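Long-range contact in 2,5-dihydroxypyridine 5,6-dioxygenase (Pseudomonas putida KT2440, PDB 7CUP), which catalyses the iron(II)-dependent, dioxygen-driven ring cleavage of 2,5-dihydroxypyridine between carbons 5 and 6, yielding N-formylmaleamate in bacterial nicotinate degradation: residues Ala28-His33 against Met101-Ser106. Numbering follows the deposited sequence.
Sequences AVLKSH and MMLLHS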
loop_
_atom_site.group_PDB
_atom_site.type_symbol
_atom_site.label_atom_id
_atom_site.label_comp_id
_atom_site.label_asym_id
_atom_site.label_seq_id
_atom_site.Cartn_x
_atom_site.Cartn_y
_atom_site.Cartn_z
ATOM N N ALA A 28 -3.922 -23.680 -9.062
ATOM C CA ALA A 28 -2.904 -22.997 -8.246
ATOM C C ALA A 28 -2.368 -21.811 -9.046
ATOM O O ALA A 28 -1.947 -21.994 -10.211
ATOM C CB ALA A 28 -1.819 -23.970 -7.872
ATOM N N VAL A 29 -2.393 -20.637 -8.431
ATOM C CA VAL A 29 -1.797 -19.398 -8.991
ATOM C C VAL A 29 -0.438 -19.223 -8.317
ATOM O O VAL A 29 -0.396 -18.980 -7.100
ATOM C CB VAL A 29 -2.698 -18.161 -8.840
ATOM C CG1 VAL A 29 -2.031 -16.956 -9.490
ATOM C CG2 VAL A 29 -4.068 -18.403 -9.442
ATOM N N LEU A 30 0.620 -19.471 -9.088
ATOM C CA LEU A 30 2.028 -19.410 -8.624
ATOM C C LEU A 30 2.547 -17.983 -8.794
ATOM O O LEU A 30 2.416 -17.404 -9.907
ATOM C CB LEU A 30 2.860 -20.378 -9.445
ATOM C CG LEU A 30 4.349 -20.308 -9.137
ATOM C CD1 LEU A 30 4.638 -20.622 -7.666
ATOM C CD2 LEU A 30 5.096 -21.226 -10.074
ATOM N N LYS A 31 3.082 -17.422 -7.729
ATOM C CA LYS A 31 3.597 -16.028 -7.774
ATOM C C LYS A 31 4.859 -15.903 -6.927
ATOM O O LYS A 31 5.124 -16.792 -6.112
ATOM C CB LYS A 31 2.534 -15.043 -7.264
ATOM C CG LYS A 31 2.065 -15.302 -5.844
ATOM C CD LYS A 31 1.113 -14.251 -5.344
ATOM C CE LYS A 31 0.780 -14.406 -3.883
ATOM N NZ LYS A 31 0.021 -13.227 -3.421
ATOM N N SER A 32 5.572 -14.793 -7.116
ATOM C CA SER A 32 6.720 -14.349 -6.285
ATOM C C SER A 32 6.581 -12.842 -6.048
ATOM O O SER A 32 5.565 -12.302 -6.452
ATOM C CB SER A 32 8.036 -14.732 -6.948
ATOM O OG SER A 32 9.122 -14.558 -6.043
ATOM N N HIS A 33 7.532 -12.180 -5.381
ATOM C CA HIS A 33 7.328 -10.763 -4.956
ATOM C C HIS A 33 7.196 -9.839 -6.183
ATOM O O HIS A 33 6.525 -8.823 -6.100
ATOM C CB HIS A 33 8.458 -10.290 -4.047
ATOM C CG HIS A 33 9.700 -9.953 -4.792
ATOM N ND1 HIS A 33 10.747 -10.856 -4.906
ATOM C CD2 HIS A 33 10.081 -8.834 -5.444
ATOM C CE1 HIS A 33 11.713 -10.290 -5.624
ATOM N NE2 HIS A 33 11.322 -9.063 -5.972
ATOM N N MET A 101 5.233 -16.071 -12.333
ATOM C CA MET A 101 6.625 -15.796 -11.867
ATOM C C MET A 101 7.685 -16.317 -12.860
ATOM O O MET A 101 8.867 -15.985 -12.635
ATOM C CB MET A 101 6.890 -16.377 -10.472
ATOM C CG MET A 101 7.120 -17.861 -10.434
ATOM S SD MET A 101 7.606 -18.431 -8.768
ATOM C CE MET A 101 9.372 -18.232 -8.829
ATOM N N MET A 102 7.301 -17.113 -13.873
ATOM C CA MET A 102 8.176 -17.539 -15.003
ATOM C C MET A 102 9.118 -18.622 -14.495
ATOM O O MET A 102 10.308 -18.345 -14.358
ATOM C CB MET A 102 9.007 -16.369 -15.536
ATOM C CG MET A 102 8.649 -15.932 -16.916
ATOM S SD MET A 102 9.323 -17.046 -18.128
ATOM C CE MET A 102 10.998 -16.433 -18.222
ATOM N N LEU A 103 8.564 -19.778 -14.151
ATOM C CA LEU A 103 9.332 -21.004 -13.857
ATOM C C LEU A 103 9.975 -21.414 -15.169
ATOM O O LEU A 103 9.237 -21.841 -16.057
ATOM C CB LEU A 103 8.409 -22.138 -13.407
ATOM C CG LEU A 103 7.965 -22.141 -11.960
ATOM C CD1 LEU A 103 7.189 -23.417 -11.714
ATOM C CD2 LEU A 103 9.139 -22.018 -10.999
ATOM N N LEU A 104 11.285 -21.304 -15.273
ATOM C CA LEU A 104 11.990 -21.700 -16.508
ATOM C C LEU A 104 11.841 -23.219 -16.681
ATOM O O LEU A 104 11.636 -23.931 -15.636
ATOM C CB LEU A 104 13.435 -21.230 -16.376
ATOM C CG LEU A 104 13.622 -19.720 -16.461
ATOM C CD1 LEU A 104 15.099 -19.391 -16.612
ATOM C CD2 LEU A 104 12.819 -19.119 -17.614
ATOM N N HIS A 105 11.833 -23.691 -17.937
ATOM C CA HIS A 105 11.793 -25.144 -18.256
ATOM C C HIS A 105 12.881 -25.809 -17.410
ATOM O O HIS A 105 13.985 -25.311 -17.405
ATOM C CB HIS A 105 11.920 -25.392 -19.770
ATOM C CG HIS A 105 10.729 -24.960 -20.568
ATOM N ND1 HIS A 105 9.777 -24.080 -20.074
ATOM C CD2 HIS A 105 10.355 -25.242 -21.836
ATOM C CE1 HIS A 105 8.867 -23.852 -21.001
ATOM N NE2 HIS A 105 9.194 -24.553 -22.089
ATOM N N SER A 106 12.554 -26.820 -16.614
ATOM C CA SER A 106 13.509 -27.425 -15.658
ATOM C C SER A 106 13.113 -28.866 -15.405
ATOM O O SER A 106 11.973 -29.243 -15.672
ATOM C CB SER A 106 13.551 -26.629 -14.402
ATOM O OG SER A 106 12.276 -26.593 -13.781
#
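L30 sends its forked tip between two side chains of the loop M101-S106, and the tightest packing is where its CD2 meets CD1 of L103 at 3.4 Å, shorter than usual for two carbons. These two leucines cross at about a right angle, and one methyl of L30 meets both the CG and the CD1 of L103. M101 packs along the rest of L30: CG of L30 lies 3.8 Å from M101 SD, and CD1 is 3.9 Å from the same sulfur. CG of L30 stands anti to its backbone N (chi1 175°), which puts that carbon within reach of the M101 sulfur. Methionine suits the place because its unbranched chain, bent at chi3 (-88°), can follow both L30 and S32. No hydrogen bond joins the two segments; buried apolar surface does the work. In the fold, L30 sits on strand 26-31, flanked by strands 53-58 and 96-99 in the parallel sheet, and the loop leaves the C-terminal end of strand 96-99 for helix 107-114. D99 fixes the start of that loop, its carboxylate accepting the backbone N-H groups of M101, M102 and L103. An alanine in place of L30 would probably open a gap between M101 and L103, taking the leucine contacts from the M101 sulfur and the L103 methyl. Around S32 the packing slackens: S32 CB is 4.1 Å from M101 CB, and M101 CE comes no closer to it than 4.2 Å. A small serine fits there, and its buried OG is satisfied by the carbonyl of L59. CB of K31 points away from the loop, and its partly exposed, extended chain passes V40 of helix 37-49 toward a weak, long ion pair with E58 of a third subunit.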